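Local coordinates for protein sialidase B (Streptococcus pneumoniae serotype 4, PDB 4XJW) that releases terminal sialic acid from alpha-(2->3)-, alpha-(2->6)- and alpha-(2->8)-linked glycans, as an intramolecular trans-sialidase, at residues 25-29 and 30-34; 121-125 and 126-130; 135-139 and 140-144. The protein carries 1 engineered substitution. All coordinates share one frame; numbering follows the deposited sequence.

Interaction 1: residues 25-29 and 30-34; sequences DKLSG and ESQTV
Gln32 folds its side chain back against Leu27, Ser28 and Gly29, so that its amide grips the turn through which the loop enters the strand. CB leaves the strand on the side of the turn and also rests against Ile139. CG lies 3.9 Å from Leu27 CD2, where the two chains meet aslant; this is the apolar part of the contact. Beyond CG the chain bends sharply (chi2 77°) and brings the carboxamide over the Gly29 carbonyl, with Gln32 CD 3.9 Å from Gly29 O. At the tip, Gln32 NE2 donates to Gly29 O at 3.2 Å. The bond is nearly straight (171° at the hydrogen) and lies in the plane of the amide, but it reaches the carbonyl from above, 61° out of the C=O plane. Asn174 OD1 accepts a further bond from the same nitrogen, which helps to fix the amide's rotation. Gly29 O is also held by the hydroxyl of Ser140. A water lies 2.7 Å from Ser28 O and 2.6 Å from Ser31 O and can bridge the mouth of the turn. The turn joins helix 20-23 to strand 32-39, which runs between strands 102-113 and 166-173 in one sheet of the concanavalin-like N-terminal domain; Leu27 and Gln32 both touch Leu172 of strand 166-173.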
ATOM      1  N   ASP A  25      35.720   6.333  25.995  1.00 29.93           N
ATOM      2  CA  ASP A  25      35.771   6.842  27.363  1.00 31.65           C
ATOM      3  C   ASP A  25      34.519   7.650  27.723  1.00 31.40           C
ATOM      4  O   ASP A  25      34.194   7.828  28.901  1.00 32.36           O
ATOM      5  CB  ASP A  25      37.044   7.661  27.596  1.00 31.45           C
ATOM      6  CG  ASP A  25      37.552   8.336  26.333  1.00 43.28           C
ATOM      7  OD1 ASP A  25      36.724   8.777  25.499  1.00 37.82           O
ATOM      8  OD2 ASP A  25      38.792   8.429  26.171  1.00 46.05           O
ATOM      9  N   LYS A  26      33.811   8.122  26.701  1.00 31.07           N
ATOM     10  CA  LYS A  26      32.629   8.954  26.898  1.00 31.37           C
ATOM     11  C   LYS A  26      31.372   8.121  27.122  1.00 28.32           C
ATOM     12  O   LYS A  26      30.392   8.615  27.680  1.00 29.13           O
ATOM     13  CB  LYS A  26      32.409   9.853  25.681  1.00 29.70           C
ATOM     14  CG  LYS A  26      33.678  10.217  24.921  1.00 37.87           C
ATOM     15  CD  LYS A  26      34.519  11.216  25.698  1.00 37.86           C
ATOM     16  CE  LYS A  26      35.305  12.136  24.761  1.00 41.17           C
ATOM     17  NZ  LYS A  26      36.430  11.440  24.064  1.00 36.62           N
ATOM     18  N   LEU A  27      31.384   6.872  26.657  1.00 22.00           N
ATOM     19  CA  LEU A  27      30.214   6.014  26.808  1.00 19.01           C
ATOM     20  C   LEU A  27      29.943   5.759  28.281  1.00 26.95           C
ATOM     21  O   LEU A  27      30.810   5.268  28.999  1.00 28.84           O
ATOM     22  CB  LEU A  27      30.380   4.695  26.038  1.00 21.39           C
ATOM     23  CG  LEU A  27      30.079   4.836  24.546  1.00 26.65           C
ATOM     24  CD1 LEU A  27      30.471   3.591  23.772  1.00 25.39           C
ATOM     25  CD2 LEU A  27      28.611   5.177  24.315  1.00 24.00           C
ATOM     26  N   SER A  28      28.734   6.098  28.721  1.00 21.87           N
ATOM     27  CA  SER A  28      28.406   6.108  30.139  1.00 18.93           C
ATOM     28  C   SER A  28      26.936   5.793  30.375  1.00 17.41           C
ATOM     29  O   SER A  28      26.065   6.331  29.690  1.00 17.38           O
ATOM     30  CB  SER A  28      28.735   7.483  30.722  1.00 20.21           C
ATOM     31  OG  SER A  28      30.084   7.818  30.483  1.00 28.94           O
ATOM     32  N   GLY A  29      26.657   4.939  31.357  1.00 17.46           N
ATOM     33  CA  GLY A  29      25.287   4.608  31.677  1.00 16.48           C
ATOM     34  C   GLY A  29      24.779   3.576  30.692  1.00 17.46           C
ATOM     35  O   GLY A  29      25.491   3.186  29.756  1.00 18.14           O
ATOM     36  N   GLU A  30      23.538   3.148  30.892  1.00 18.96           N
ATOM     37  CA  GLU A  30      23.011   2.008  30.156  1.00 17.91           C
ATOM     38  C   GLU A  30      22.089   2.373  28.999  1.00 19.61           C
ATOM     39  O   GLU A  30      21.612   1.486  28.280  1.00 20.65           O
ATOM     40  CB  GLU A  30      22.300   1.056  31.113  1.00 22.65           C
ATOM     41  CG  GLU A  30      23.229   0.376  32.107  1.00 26.88           C
ATOM     42  CD  GLU A  30      22.460  -0.379  33.166  1.00 32.74           C
ATOM     43  OE1 GLU A  30      21.348   0.072  33.508  1.00 42.60           O
ATOM     44  OE2 GLU A  30      22.961  -1.419  33.642  1.00 40.06           O
ATOM     45  N   SER A  31      21.843   3.663  28.817  1.00 19.11           N
ATOM     46  CA  SER A  31      20.982   4.122  27.735  1.00 16.55           C
ATOM     47  C   SER A  31      21.741   4.999  26.752  1.00 17.26           C
ATOM     48  O   SER A  31      22.482   5.901  27.152  1.00 18.11           O
ATOM     49  CB  SER A  31      19.762   4.857  28.295  1.00 18.81           C
ATOM     50  OG  SER A  31      18.956   3.979  29.052  1.00 19.17           O
ATOM     51  N   GLN A  32      21.538   4.750  25.463  1.00 16.35           N
ATOM     52  CA  GLN A  32      22.226   5.509  24.421  1.00 15.12           C
ATOM     53  C   GLN A  32      21.305   5.781  23.243  1.00 15.61           C
ATOM     54  O   GLN A  32      20.365   5.030  22.983  1.00 17.41           O
ATOM     55  CB  GLN A  32      23.476   4.768  23.926  1.00 13.95           C
ATOM     56  CG  GLN A  32      24.754   5.032  24.732  1.00 15.92           C
ATOM     57  CD  GLN A  32      24.806   4.276  26.050  1.00 20.19           C
ATOM     58  OE1 GLN A  32      24.256   3.179  26.176  1.00 15.72           O
ATOM     59  NE2 GLN A  32      25.478   4.861  27.043  1.00 17.54           N
ATOM     60  N   THR A  33      21.589   6.863  22.533  1.00 14.91           N
ATOM     61  CA  THR A  33      20.907   7.158  21.286  1.00 13.35           C
ATOM     62  C   THR A  33      21.966   7.444  20.247  1.00 17.03           C
ATOM     63  O   THR A  33      22.904   8.199  20.508  1.00 16.61           O
ATOM     64  CB  THR A  33      19.980   8.370  21.441  1.00 13.80           C
ATOM     65  OG1 THR A  33      18.941   8.033  22.362  1.00 16.48           O
ATOM     66  CG2 THR A  33      19.359   8.757  20.110  1.00 17.09           C
ATOM     67  N   VAL A  34      21.824   6.827  19.077  1.00 14.60           N
ATOM     68  CA  VAL A  34      22.713   7.090  17.951  1.00 15.00           C
ATOM     69  C   VAL A  34      21.915   7.831  16.882  1.00 17.80           C
ATOM     70  O   VAL A  34      20.833   7.390  16.500  1.00 14.65           O
ATOM     71  CB  VAL A  34      23.285   5.786  17.361  1.00 12.09           C
ATOM     72  CG1 VAL A  34      24.185   6.104  16.175  1.00 14.38           C
ATOM     73  CG2 VAL A  34      24.048   5.008  18.419  1.00 18.99           C
TER
HETATM   74  O   HOH W   1      23.319   6.388  29.617  1.00 17.38           O

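Interaction 2: residues 121-125 and 126-130; sequences MYVNG and IEVFS
Two consecutive residues, Val128 and Phe129, face the single residue Met121: a classic beta bulge in a hairpin whose end is a type I' turn, from Val123 to Ile126. Both backbone polar groups of Met121, N-H and C=O, are bonded at the bulge. Its N donates to Phe129 O at 2.9 Å, and its O accepts from Val128 N, also at 2.9 Å. Past the bulge, Tyr122 and Glu127 form a non-hydrogen-bonded pair, and Val123 pairs with Ile126 through bonds in both directions. Of these, Val123 N to Ile126 O is the shorter; Ile126 N approaches Val123 O from well above the carbonyl plane. Asn124 and Gly125, both with positive phi, make the corner. The bulge brings two side chains onto Met121. The Phe129 ring, with CG between the backbone N and the carbonyl carbon (chi1 62°), turns in under Met121 CB, which stands 3.5 Å from the ring centroid in a CH-pi contact, displaced toward the CZ rim. Met121 CG lies 3.5 Å from Val128 CG2, the two side chains running alongside each other. Tyr122 instead slants past Glu127, its CD2 3.7 Å from Glu127 CA, with ring and carboxylate planes 76° apart; its hydroxyl bonds to Asp179. Strand 118-123 lies between strands 102-113 and 126-132 in one sheet of the concanavalin-like domain. The face bearing Met121, Val123 and Phe129 packs on Ile74 and Val76 of strand 74-80 in the second sheet, the Asn124 amide is hydrogen-bonded to Asn106 and Thr107 of strand 102-113, and Ile126 meets Asn645 from a loop late in the chain.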
ATOM      1  N   MET A 121      14.163   1.690  16.497  1.00 10.67           N
ATOM      2  CA  MET A 121      14.850   2.242  15.331  1.00 10.93           C
ATOM      3  C   MET A 121      13.923   3.122  14.504  1.00 11.24           C
ATOM      4  O   MET A 121      12.807   2.706  14.178  1.00 11.95           O
ATOM      5  CB  MET A 121      15.352   1.114  14.446  1.00 10.20           C
ATOM      6  CG  MET A 121      16.007   1.598  13.154  1.00 13.76           C
ATOM      7  SD  MET A 121      17.651   2.305  13.445  1.00 13.56           S
ATOM      8  CE  MET A 121      18.555   0.790  13.710  1.00 11.85           C
ATOM      9  N   TYR A 122      14.385   4.324  14.170  1.00 11.01           N
ATOM     10  CA  TYR A 122      13.661   5.200  13.248  1.00 10.84           C
ATOM     11  C   TYR A 122      14.545   5.451  12.043  1.00 11.72           C
ATOM     12  O   TYR A 122      15.737   5.669  12.183  1.00 13.92           O
ATOM     13  CB  TYR A 122      13.362   6.555  13.891  1.00 11.25           C
ATOM     14  CG  TYR A 122      12.656   6.529  15.228  1.00 12.11           C
ATOM     15  CD1 TYR A 122      13.374   6.399  16.407  1.00 11.67           C
ATOM     16  CD2 TYR A 122      11.275   6.683  15.310  1.00 12.77           C
ATOM     17  CE1 TYR A 122      12.734   6.404  17.642  1.00 16.17           C
ATOM     18  CE2 TYR A 122      10.625   6.700  16.530  1.00 15.25           C
ATOM     19  CZ  TYR A 122      11.364   6.550  17.692  1.00 15.88           C
ATOM     20  OH  TYR A 122      10.729   6.561  18.910  1.00 21.44           O
ATOM     21  N   VAL A 123      13.966   5.423  10.851  1.00 10.45           N
ATOM     22  CA  VAL A 123      14.706   5.875   9.684  1.00 10.10           C
ATOM     23  C   VAL A 123      13.806   6.815   8.913  1.00 12.15           C
ATOM     24  O   VAL A 123      12.651   6.479   8.669  1.00 11.49           O
ATOM     25  CB  VAL A 123      15.128   4.701   8.782  1.00 11.31           C
ATOM     26  CG1 VAL A 123      15.894   5.232   7.584  1.00 14.64           C
ATOM     27  CG2 VAL A 123      15.984   3.706   9.553  1.00 10.44           C
ATOM     28  N   ASN A 124      14.325   7.997   8.571  1.00 11.39           N
ATOM     29  CA  ASN A 124      13.569   8.995   7.820  1.00  9.79           C
ATOM     30  C   ASN A 124      12.249   9.385   8.487  1.00 13.70           C
ATOM     31  O   ASN A 124      11.242   9.631   7.819  1.00 11.85           O
ATOM     32  CB  ASN A 124      13.405   8.551   6.362  1.00 10.88           C
ATOM     33  CG  ASN A 124      14.740   8.405   5.678  1.00 11.70           C
ATOM     34  OD1 ASN A 124      15.690   9.088   6.051  1.00 14.22           O
ATOM     35  ND2 ASN A 124      14.839   7.520   4.702  1.00 12.68           N
ATOM     36  N   GLY A 125      12.277   9.431   9.815  1.00 11.44           N
ATOM     37  CA  GLY A 125      11.134   9.872  10.584  1.00 13.14           C
ATOM     38  C   GLY A 125      10.058   8.820  10.734  1.00 13.84           C
ATOM     39  O   GLY A 125       8.923   9.129  11.097  1.00 16.55           O
ATOM     40  N   ILE A 126      10.415   7.575  10.445  1.00 10.71           N
ATOM     41  CA  ILE A 126       9.489   6.464  10.543  1.00 11.13           C
ATOM     42  C   ILE A 126      10.020   5.411  11.520  1.00 11.90           C
ATOM     43  O   ILE A 126      11.136   4.902  11.356  1.00 12.01           O
ATOM     44  CB  ILE A 126       9.288   5.812   9.162  1.00 10.54           C
ATOM     45  CG1 ILE A 126       8.635   6.810   8.201  1.00 12.42           C
ATOM     46  CG2 ILE A 126       8.423   4.570   9.267  1.00 12.97           C
ATOM     47  CD1 ILE A 126       8.611   6.323   6.752  1.00 12.78           C
ATOM     48  N   GLU A 127       9.223   5.078  12.535  1.00 10.76           N
ATOM     49  CA  GLU A 127       9.572   3.988  13.444  1.00 11.21           C
ATOM     50  C   GLU A 127       9.453   2.659  12.729  1.00 11.90           C
ATOM     51  O   GLU A 127       8.352   2.235  12.369  1.00 14.47           O
ATOM     52  CB  GLU A 127       8.669   3.987  14.674  1.00 14.21           C
ATOM     53  CG  GLU A 127       9.104   2.980  15.721  1.00 17.40           C
ATOM     54  CD  GLU A 127       8.082   2.803  16.827  1.00 22.70           C
ATOM     55  OE1 GLU A 127       7.888   3.752  17.604  1.00 29.02           O
ATOM     56  OE2 GLU A 127       7.485   1.711  16.904  1.00 28.24           O
ATOM     57  N   VAL A 128      10.589   2.003  12.509  1.00  9.95           N
ATOM     58  CA  VAL A 128      10.606   0.751  11.740  1.00 11.16           C
ATOM     59  C   VAL A 128      10.626  -0.503  12.614  1.00 13.42           C
ATOM     60  O   VAL A 128      10.213  -1.574  12.171  1.00 11.80           O
ATOM     61  CB  VAL A 128      11.740   0.715  10.680  1.00  9.19           C
ATOM     62  CG1 VAL A 128      11.566   1.847   9.641  1.00 11.99           C
ATOM     63  CG2 VAL A 128      13.106   0.792  11.342  1.00 14.83           C
ATOM     64  N   PHE A 129      11.127  -0.373  13.840  1.00 12.21           N
ATOM     65  CA  PHE A 129      10.906  -1.407  14.857  1.00 11.10           C
ATOM     66  C   PHE A 129      11.047  -0.864  16.267  1.00 13.16           C
ATOM     67  O   PHE A 129      11.715   0.149  16.500  1.00 14.45           O
ATOM     68  CB  PHE A 129      11.748  -2.688  14.641  1.00 11.78           C
ATOM     69  CG  PHE A 129      13.249  -2.488  14.695  1.00 12.30           C
ATOM     70  CD1 PHE A 129      13.916  -2.346  15.909  1.00 14.03           C
ATOM     71  CD2 PHE A 129      13.989  -2.482  13.514  1.00 14.71           C
ATOM     72  CE1 PHE A 129      15.307  -2.184  15.948  1.00 15.72           C
ATOM     73  CE2 PHE A 129      15.376  -2.328  13.538  1.00 12.01           C
ATOM     74  CZ  PHE A 129      16.031  -2.185  14.751  1.00 15.70           C
ATOM     75  N   SER A 130      10.369  -1.523  17.194  1.00 16.15           N
ATOM     76  CA  SER A 130      10.484  -1.193  18.605  1.00 15.63           C
ATOM     77  C   SER A 130      10.336  -2.496  19.362  1.00 21.10           C
ATOM     78  O   SER A 130       9.267  -3.105  19.367  1.00 22.18           O
ATOM     79  CB  SER A 130       9.420  -0.180  19.023  1.00 19.89           C
ATOM     80  OG  SER A 130       9.725   0.374  20.293  1.00 24.59           O
TER

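Interaction 3: residues 135-139 and 140-144; sequences TFLPI and SNING
Leu137 lays its branched end across the side chain of Ile142 at about a right angle, Leu137 CD2 coming within 4.1 Å of Ile142 CG1. Between them the chain makes a type I beta turn, with Pro138 and Asn141 at its ends and Ile139 and Ser140 at its corners. The turn is closed by Asn141 N donating to Pro138 O at 3.0 Å, with 158° at the hydrogen; the donor comes from above the carbonyl, 65° out of its plane. The two end residues also touch through their side chains, which lie alongside each other and point the same way: Pro138 CB is 3.9 Å from Asn141 CB, and Pro138 CG lies only slightly farther from the same atom. The proline ring thus flanks the first part of the asparagine. Leu137 takes CG opposite its backbone N (chi1 177°), which carries the methyls across the turn to the isoleucine. The loop links strand 126-132 to strand 147-150 and so passes from one sheet of the concanavalin-like N-terminal domain to the other. Three of its apolar side chains pack on the strands beneath: Leu137 on Ile78 of strand 74-80, and Ile139 and Ile142 both on Phe64 of strand 63-69. On the approach to the turn the Phe136 ring stacks with Tyr119, whose hydroxyl bonds to Leu137 O; on the exit, Asn143 N is held by Asp80. Asn141 O accepts from Lys83. Ile142 also reaches the turn itself, its end methyl CD1 resting 3.8 Å from Ile139 O.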
ATOM      1  N   THR A 135      15.563  -9.419  29.209  1.00 23.38           N
ATOM      2  CA  THR A 135      16.896  -9.141  29.720  1.00 22.14           C
ATOM      3  C   THR A 135      17.568  -8.120  28.819  1.00 23.52           C
ATOM      4  O   THR A 135      17.949  -8.421  27.685  1.00 21.41           O
ATOM      5  CB  THR A 135      17.745 -10.406  29.807  1.00 25.19           C
ATOM      6  OG1 THR A 135      17.040 -11.392  30.571  1.00 31.82           O
ATOM      7  CG2 THR A 135      19.086 -10.108  30.476  1.00 26.39           C
ATOM      8  N   PHE A 136      17.703  -6.902  29.322  1.00 19.38           N
ATOM      9  CA  PHE A 136      18.248  -5.820  28.520  1.00 21.13           C
ATOM     10  C   PHE A 136      19.769  -5.884  28.465  1.00 23.70           C
ATOM     11  O   PHE A 136      20.418  -6.222  29.452  1.00 21.19           O
ATOM     12  CB  PHE A 136      17.805  -4.482  29.094  1.00 16.36           C
ATOM     13  CG  PHE A 136      18.195  -3.298  28.251  1.00 17.37           C
ATOM     14  CD1 PHE A 136      17.492  -3.003  27.087  1.00 16.68           C
ATOM     15  CD2 PHE A 136      19.256  -2.478  28.624  1.00 15.50           C
ATOM     16  CE1 PHE A 136      17.839  -1.917  26.307  1.00 17.49           C
ATOM     17  CE2 PHE A 136      19.613  -1.381  27.848  1.00 17.92           C
ATOM     18  CZ  PHE A 136      18.902  -1.098  26.686  1.00 18.01           C
ATOM     19  N   LEU A 137      20.320  -5.565  27.296  1.00 17.71           N
ATOM     20  CA  LEU A 137      21.758  -5.468  27.107  1.00 18.68           C
ATOM     21  C   LEU A 137      22.111  -4.054  26.666  1.00 20.26           C
ATOM     22  O   LEU A 137      21.929  -3.697  25.498  1.00 18.17           O
ATOM     23  CB  LEU A 137      22.244  -6.478  26.065  1.00 18.70           C
ATOM     24  CG  LEU A 137      23.732  -6.445  25.693  1.00 18.94           C
ATOM     25  CD1 LEU A 137      24.610  -6.460  26.946  1.00 22.41           C
ATOM     26  CD2 LEU A 137      24.094  -7.594  24.766  1.00 16.58           C
ATOM     27  N   PRO A 138      22.605  -3.237  27.605  1.00 19.33           N
ATOM     28  CA  PRO A 138      23.088  -1.896  27.266  1.00 19.68           C
ATOM     29  C   PRO A 138      24.230  -2.009  26.265  1.00 18.82           C
ATOM     30  O   PRO A 138      25.094  -2.874  26.436  1.00 22.99           O
ATOM     31  CB  PRO A 138      23.608  -1.369  28.606  1.00 18.92           C
ATOM     32  CG  PRO A 138      22.880  -2.170  29.648  1.00 20.35           C
ATOM     33  CD  PRO A 138      22.724  -3.531  29.048  1.00 19.61           C
ATOM     34  N   ILE A 139      24.238  -1.180  25.227  1.00 19.22           N
ATOM     35  CA  ILE A 139      25.283  -1.292  24.216  1.00 20.70           C
ATOM     36  C   ILE A 139      26.648  -0.934  24.806  1.00 22.96           C
ATOM     37  O   ILE A 139      27.679  -1.402  24.333  1.00 31.00           O
ATOM     38  CB  ILE A 139      24.994  -0.448  22.940  1.00 22.02           C
ATOM     39  CG1 ILE A 139      24.997   1.045  23.260  1.00 20.47           C
ATOM     40  CG2 ILE A 139      23.680  -0.859  22.301  1.00 18.53           C
ATOM     41  CD1 ILE A 139      24.855   1.938  22.032  1.00 25.51           C
ATOM     42  N   SER A 140      26.642  -0.135  25.868  1.00 22.99           N
ATOM     43  CA  SER A 140      27.870   0.253  26.550  1.00 25.53           C
ATOM     44  C   SER A 140      28.366  -0.812  27.525  1.00 24.35           C
ATOM     45  O   SER A 140      29.457  -0.690  28.081  1.00 27.57           O
ATOM     46  CB  SER A 140      27.632   1.542  27.328  1.00 27.41           C
ATOM     47  OG  SER A 140      26.626   1.330  28.303  1.00 28.81           O
ATOM     48  N   ASN A 141      27.569  -1.848  27.758  1.00 23.33           N
ATOM     49  CA  ASN A 141      27.955  -2.840  28.753  1.00 24.76           C
ATOM     50  C   ASN A 141      28.255  -4.208  28.155  1.00 23.75           C
ATOM     51  O   ASN A 141      28.269  -5.219  28.861  1.00 25.35           O
ATOM     52  CB  ASN A 141      26.907  -2.949  29.863  1.00 24.86           C
ATOM     53  CG  ASN A 141      27.464  -3.583  31.129  1.00 36.24           C
ATOM     54  OD1 ASN A 141      28.610  -3.332  31.511  1.00 36.16           O
ATOM     55  ND2 ASN A 141      26.660  -4.417  31.777  1.00 35.93           N
ATOM     56  N   ILE A 142      28.500  -4.248  26.850  1.00 20.18           N
ATOM     57  CA  ILE A 142      28.971  -5.483  26.237  1.00 20.47           C
ATOM     58  C   ILE A 142      30.378  -5.783  26.770  1.00 21.08           C
ATOM     59  O   ILE A 142      31.256  -4.918  26.757  1.00 18.26           O
ATOM     60  CB  ILE A 142      28.933  -5.409  24.699  1.00 21.63           C
ATOM     61  CG1 ILE A 142      27.481  -5.348  24.215  1.00 22.10           C
ATOM     62  CG2 ILE A 142      29.647  -6.591  24.078  1.00 20.84           C
ATOM     63  CD1 ILE A 142      27.321  -4.845  22.793  1.00 22.36           C
ATOM     64  N   ASN A 143      30.573  -6.996  27.278  1.00 23.22           N
ATOM     65  CA  ASN A 143      31.820  -7.346  27.957  1.00 21.19           C
ATOM     66  C   ASN A 143      33.056  -7.131  27.095  1.00 20.49           C
ATOM     67  O   ASN A 143      33.173  -7.699  26.010  1.00 18.91           O
ATOM     68  CB  ASN A 143      31.777  -8.792  28.448  1.00 20.57           C
ATOM     69  CG  ASN A 143      32.961  -9.135  29.344  1.00 23.60           C
ATOM     70  OD1 ASN A 143      33.414  -8.304  30.138  1.00 29.12           O
ATOM     71  ND2 ASN A 143      33.475 -10.351  29.209  1.00 25.60           N
ATOM     72  N   GLY A 144      33.962  -6.285  27.573  1.00 19.43           N
ATOM     73  CA  GLY A 144      35.236  -6.091  26.904  1.00 20.77           C
ATOM     74  C   GLY A 144      35.246  -5.227  25.656  1.00 24.55           C
ATOM     75  O   GLY A 144      36.197  -5.289  24.881  1.00 21.82           O
TER

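All three contacts are local and belong to the N-terminal domain, away from the probable active site. Interactions 1 and 3 are neighbours, their centres about 10 Å apart: the segment 25-34 and the turn at 135-144 meet through a probable serine-carbonyl hydrogen bond and through packing of Glu30 on Phe136 and Pro138. Interaction 2 touches neither, though it shares a sheet with interaction 1. Their chemistry follows their place. Interaction 1 lies at the surface and relies on a side-chain amide, backbone carbonyls and water. Interaction 2 is buried and combines regular strand bonds with aromatic and aliphatic packing. Interaction 3, mostly buried, pairs one turn bond with apolar side chains.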